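Local coordinates for quinoline 2-oxidoreductase large subunit (Pseudomonas putida, PDB 1T3Q), which forms the molybdenum-binding large subunit of an enzyme that probably hydroxylates quinoline at carbon 2, carrying the metal on a molybdopterin cytosine dinucleotide, at residues I367-Y370 against R371-F375; G681-A684 against Q685-Q689. All coordinates share one frame; numbering follows the deposited sequence.

Contact 1: I367-Y370 against R371-F375. With MCN (pterin cytosine dinucleotide), chain N; SMO (dioxosulfidomolybdenum(VI) ion), chain O.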
# COMPACT_ATOMS: atom_id res chain seq x y z
N ILE B 367 16.18 -5.60 30.67
CA ILE B 367 16.90 -6.70 30.06
C ILE B 367 15.87 -7.31 29.12
O ILE B 367 14.67 -7.24 29.37
CB ILE B 367 17.36 -7.73 31.12
CG1 ILE B 367 18.56 -8.51 30.61
CG2 ILE B 367 16.22 -8.67 31.48
CD1 ILE B 367 19.83 -7.67 30.49
N GLY B 368 16.33 -7.91 28.02
CA GLY B 368 15.39 -8.49 27.08
C GLY B 368 15.98 -9.68 26.35
O GLY B 368 17.12 -10.07 26.59
N ALA B 369 15.20 -10.23 25.44
CA ALA B 369 15.60 -11.40 24.66
C ALA B 369 16.61 -11.10 23.57
O ALA B 369 16.47 -10.13 22.83
CB ALA B 369 14.37 -12.05 24.05
N TYR B 370 17.62 -11.95 23.49
CA TYR B 370 18.64 -11.87 22.45
C TYR B 370 19.08 -13.31 22.20
O TYR B 370 19.36 -14.06 23.13
CB TYR B 370 19.83 -11.00 22.90
CG TYR B 370 21.02 -11.04 21.95
CD1 TYR B 370 20.85 -10.96 20.56
CD2 TYR B 370 22.32 -11.13 22.44
CE1 TYR B 370 21.95 -10.98 19.70
CE2 TYR B 370 23.43 -11.14 21.59
CZ TYR B 370 23.23 -11.06 20.22
OH TYR B 370 24.32 -11.08 19.37
N ARG B 371 19.07 -13.68 20.92
CA ARG B 371 19.46 -15.00 20.44
C ARG B 371 20.10 -15.90 21.49
O ARG B 371 21.24 -15.67 21.92
CB ARG B 371 20.41 -14.83 19.25
CG ARG B 371 20.52 -16.03 18.34
CD ARG B 371 21.33 -15.67 17.11
NE ARG B 371 21.21 -16.67 16.06
CZ ARG B 371 21.59 -16.47 14.81
NH1 ARG B 371 22.12 -15.31 14.45
NH2 ARG B 371 21.43 -17.43 13.90
N GLY B 372 19.38 -16.94 21.90
CA GLY B 372 19.89 -17.87 22.89
C GLY B 372 19.42 -17.55 24.29
O GLY B 372 19.50 -18.38 25.19
N VAL B 373 18.93 -16.32 24.46
CA VAL B 373 18.44 -15.82 25.74
C VAL B 373 19.26 -16.24 26.96
O VAL B 373 20.49 -16.21 26.93
CB VAL B 373 16.93 -16.17 25.95
CG1 VAL B 373 16.10 -15.47 24.88
CG2 VAL B 373 16.71 -17.68 25.88
N GLY B 374 18.58 -16.63 28.04
CA GLY B 374 19.28 -17.02 29.25
C GLY B 374 20.03 -18.34 29.23
O GLY B 374 20.78 -18.63 30.16
N PHE B 375 19.85 -19.12 28.17
CA PHE B 375 20.52 -20.42 28.07
C PHE B 375 22.04 -20.27 27.96
O PHE B 375 22.80 -21.10 28.45
CB PHE B 375 20.01 -21.20 26.86
CG PHE B 375 18.51 -21.29 26.76
CD1 PHE B 375 17.74 -21.56 27.89
CD2 PHE B 375 17.87 -21.14 25.54
CE1 PHE B 375 16.36 -21.68 27.80
CE2 PHE B 375 16.49 -21.26 25.43
CZ PHE B 375 15.73 -21.53 26.57
N1 MCN N . 15.80 -24.10 9.09
C2 MCN N . 15.82 -25.17 8.12
N3 MCN N . 15.66 -26.42 8.69
C4 MCN N . 15.49 -26.71 10.04
C5 MCN N . 15.48 -25.58 10.98
C6 MCN N . 15.63 -24.30 10.51
O2 MCN N . 16.00 -24.94 6.95
N4 MCN N . 15.33 -27.94 10.47
C1' MCN N . 15.94 -22.66 8.48
C2D MCN N . 14.52 -21.95 8.30
O2' MCN N . 14.54 -21.09 7.11
C3' MCN N . 14.33 -21.22 9.61
C4D MCN N . 15.72 -20.73 9.98
O4D MCN N . 16.66 -21.72 9.33
O3' MCN N . 13.40 -20.10 9.43
C5' MCN N . 15.96 -20.47 11.49
O5' MCN N . 15.55 -21.64 12.15
PA MCN N . 14.47 -21.70 13.30
O1A MCN N . 13.27 -22.38 12.72
O2A MCN N . 15.23 -22.30 14.48
O3A MCN N . 14.07 -20.25 13.91
PB MCN N . 13.13 -19.09 13.33
O1B MCN N . 11.99 -18.93 14.29
O2B MCN N . 12.79 -19.33 11.89
O3B MCN N . 14.08 -17.80 13.37
C10 MCN N . 14.25 -17.07 14.56
C9' MCN N . 15.62 -17.41 15.05
C8' MCN N . 15.83 -16.53 16.30
S8' MCN N . 14.70 -16.86 17.65
C7' MCN N . 16.76 -15.60 16.47
S7' MCN N . 16.97 -14.58 17.93
C6' MCN N . 17.73 -15.31 15.27
C7 MCN N . 17.87 -16.53 14.39
O9' MCN N . 16.60 -17.01 13.98
N5' MCN N . 17.21 -14.03 14.64
C4A MCN N . 17.79 -13.92 13.32
N8' MCN N . 18.66 -16.19 13.16
C4B MCN N . 18.52 -14.89 12.61
N1' MCN N . 19.08 -14.74 11.31
C2' MCN N . 18.86 -13.53 10.74
N2' MCN N . 19.38 -13.33 9.51
N3' MCN N . 18.13 -12.53 11.34
C4' MCN N . 17.52 -12.61 12.65
O4' MCN N . 16.90 -11.69 13.11
S SMO O . 16.02 -14.21 20.99
MO SMO O . 15.05 -15.15 19.33
OM2 SMO O . 14.44 -16.08 20.67
OM1 SMO O . 13.92 -13.96 18.90
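Tyr370 and Arg371 each turn CG opposite the backbone N (chi1 171° in Tyr370), which sends the ring and the arginine chain away from their shared peptide. Ring and guanidinium planes stand 73° apart. Tyr370 CD1 lies 3.3 Å from Arg371 N, the ring meeting that nitrogen obliquely. The Arg371 chain is extended from CG to NE and runs alongside the cofactor. Its CB passes 3.7 Å from the dithiolene sulfur S7' of the pterin, and one guanidinium face, near its rim, covers pterin N8', with NH2 of Arg371 3.1 Å from that nitrogen. Gln685 OE1 accepts a hydrogen bond from NH1 and Gly742 O one from NE, which fixes the rotation of the group. Behind it the chain makes a beta turn: Val373 N binds Tyr370 O at 2.7 Å, bent to 142°. Gly372 sits where a CB would be jammed against Arg371 O, and its N is held by Glu743. Ala369 CB touches Val373 CG1 at 3.9 Å across the turn. With an alanine at Arg371, Gln685 OE1 and Gly742 O are likely to be left without their guanidinium mate, and N8' without its neighbour. Arg371 N also lies 3.1 Å from the sulfur of the molybdenum ion, while S7' and S8' bind the metal, so the backbone of Arg371 lies at the metal centre and its side chain along the pterin, which the guanidinium charge would probably polarise.

Contact 2: G681-A684 against Q685-Q689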
# COMPACT_ATOMS: atom_id res chain seq x y z
N GLY B 681 26.30 -17.37 11.29
CA GLY B 681 25.88 -16.09 11.84
C GLY B 681 25.88 -16.12 13.36
O GLY B 681 26.34 -15.18 14.01
N GLY B 682 25.37 -17.21 13.93
CA GLY B 682 25.33 -17.36 15.38
C GLY B 682 26.73 -17.44 15.96
O GLY B 682 27.00 -16.88 17.02
N ILE B 683 27.63 -18.13 15.27
CA ILE B 683 29.00 -18.26 15.74
C ILE B 683 29.71 -16.90 15.79
O ILE B 683 30.47 -16.63 16.72
CB ILE B 683 29.82 -19.24 14.85
CG1 ILE B 683 29.37 -20.68 15.14
CG2 ILE B 683 31.33 -19.08 15.13
CD1 ILE B 683 29.95 -21.73 14.20
N ALA B 684 29.45 -16.05 14.80
CA ALA B 684 30.07 -14.73 14.79
C ALA B 684 29.59 -13.92 15.99
O ALA B 684 30.38 -13.27 16.68
CB ALA B 684 29.75 -14.00 13.48
N GLN B 685 28.29 -13.95 16.25
CA GLN B 685 27.75 -13.21 17.39
C GLN B 685 28.32 -13.75 18.69
O GLN B 685 28.53 -12.99 19.64
CB GLN B 685 26.22 -13.27 17.40
CG GLN B 685 25.57 -12.39 16.33
CD GLN B 685 24.07 -12.54 16.26
OE1 GLN B 685 23.55 -13.65 16.31
NE2 GLN B 685 23.36 -11.42 16.13
N ALA B 686 28.59 -15.05 18.73
CA ALA B 686 29.16 -15.71 19.91
C ALA B 686 30.57 -15.20 20.17
O ALA B 686 30.97 -14.97 21.31
CB ALA B 686 29.18 -17.23 19.71
N ILE B 687 31.34 -15.03 19.10
CA ILE B 687 32.70 -14.52 19.22
C ILE B 687 32.61 -13.07 19.70
O ILE B 687 33.44 -12.61 20.48
CB ILE B 687 33.42 -14.60 17.86
CG1 ILE B 687 33.74 -16.06 17.54
CG2 ILE B 687 34.67 -13.73 17.87
CD1 ILE B 687 34.16 -16.31 16.09
N GLY B 688 31.58 -12.37 19.22
CA GLY B 688 31.39 -10.99 19.63
C GLY B 688 31.14 -10.94 21.13
O GLY B 688 31.85 -10.25 21.86
N GLN B 689 30.15 -11.69 21.61
CA GLN B 689 29.83 -11.69 23.04
C GLN B 689 31.00 -12.09 23.92
O GLN B 689 31.24 -11.49 24.97
CB GLN B 689 28.66 -12.63 23.35
CG GLN B 689 28.26 -12.59 24.83
CD GLN B 689 27.35 -13.74 25.25
OE1 GLN B 689 26.82 -13.74 26.37
NE2 GLN B 689 27.19 -14.72 24.38
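Gly688 N gives the shortest hydrogen bond between the two halves, 2.9 Å to Ala684 O. Gln685 N to Gly681 O is the longest of the set at 3.2 Å but also the straightest, 165° at the hydrogen. Ala686 N to Gly682 O and Ile687 N to Ile683 O fall between them, both at 3.0 Å. These four i to i+4 bonds make the 681-689 run an alpha-helical part of helix 672-692, within the molybdopterin-binding region of the chain. Ile683 and Ile687, one turn apart, meet by branch methyl and chain end: CG2 of Ile683 lies 4.1 Å from CD1 of Ile687, and both side chains pack on Phe660 of strand 655-665. Gln685 keeps CG beside its own backbone N (chi1 -74°), which leads the chain back along the helix until CG is 3.7 Å from Gly681 O; its OE1 is turned to Arg371. Ala686 packs against Ala749 and Pro750 of helix 744-761, its CB 3.3 Å from Ile683 O. Ala684 rests on Val719 and on Gly146 of the small subunit.

Overall arrangement
The two contacts come in series along the chain, the segment 367-375, which runs to the start of helix 375-393, well before helix 672-692. They belong to different molybdopterin cofactor-binding domains, yet their centres are about 14 Å apart. The arginine-glutamine pair joins them directly, and Tyr370 packs on Gln685. Contact 1 follows strand 352-360 and lies beside the metal; Gln685 of contact 2 is a second-shell residue to the cofactor-lining Arg371, its side chain about 6 Å from the pterin cofactor at the nearest atoms. Helix 744-761 packs on side chains of both, and Arg143 of the small subunit touches Tyr370 and Gln685, so the two regions and a neighbouring chain converge near the cofactor.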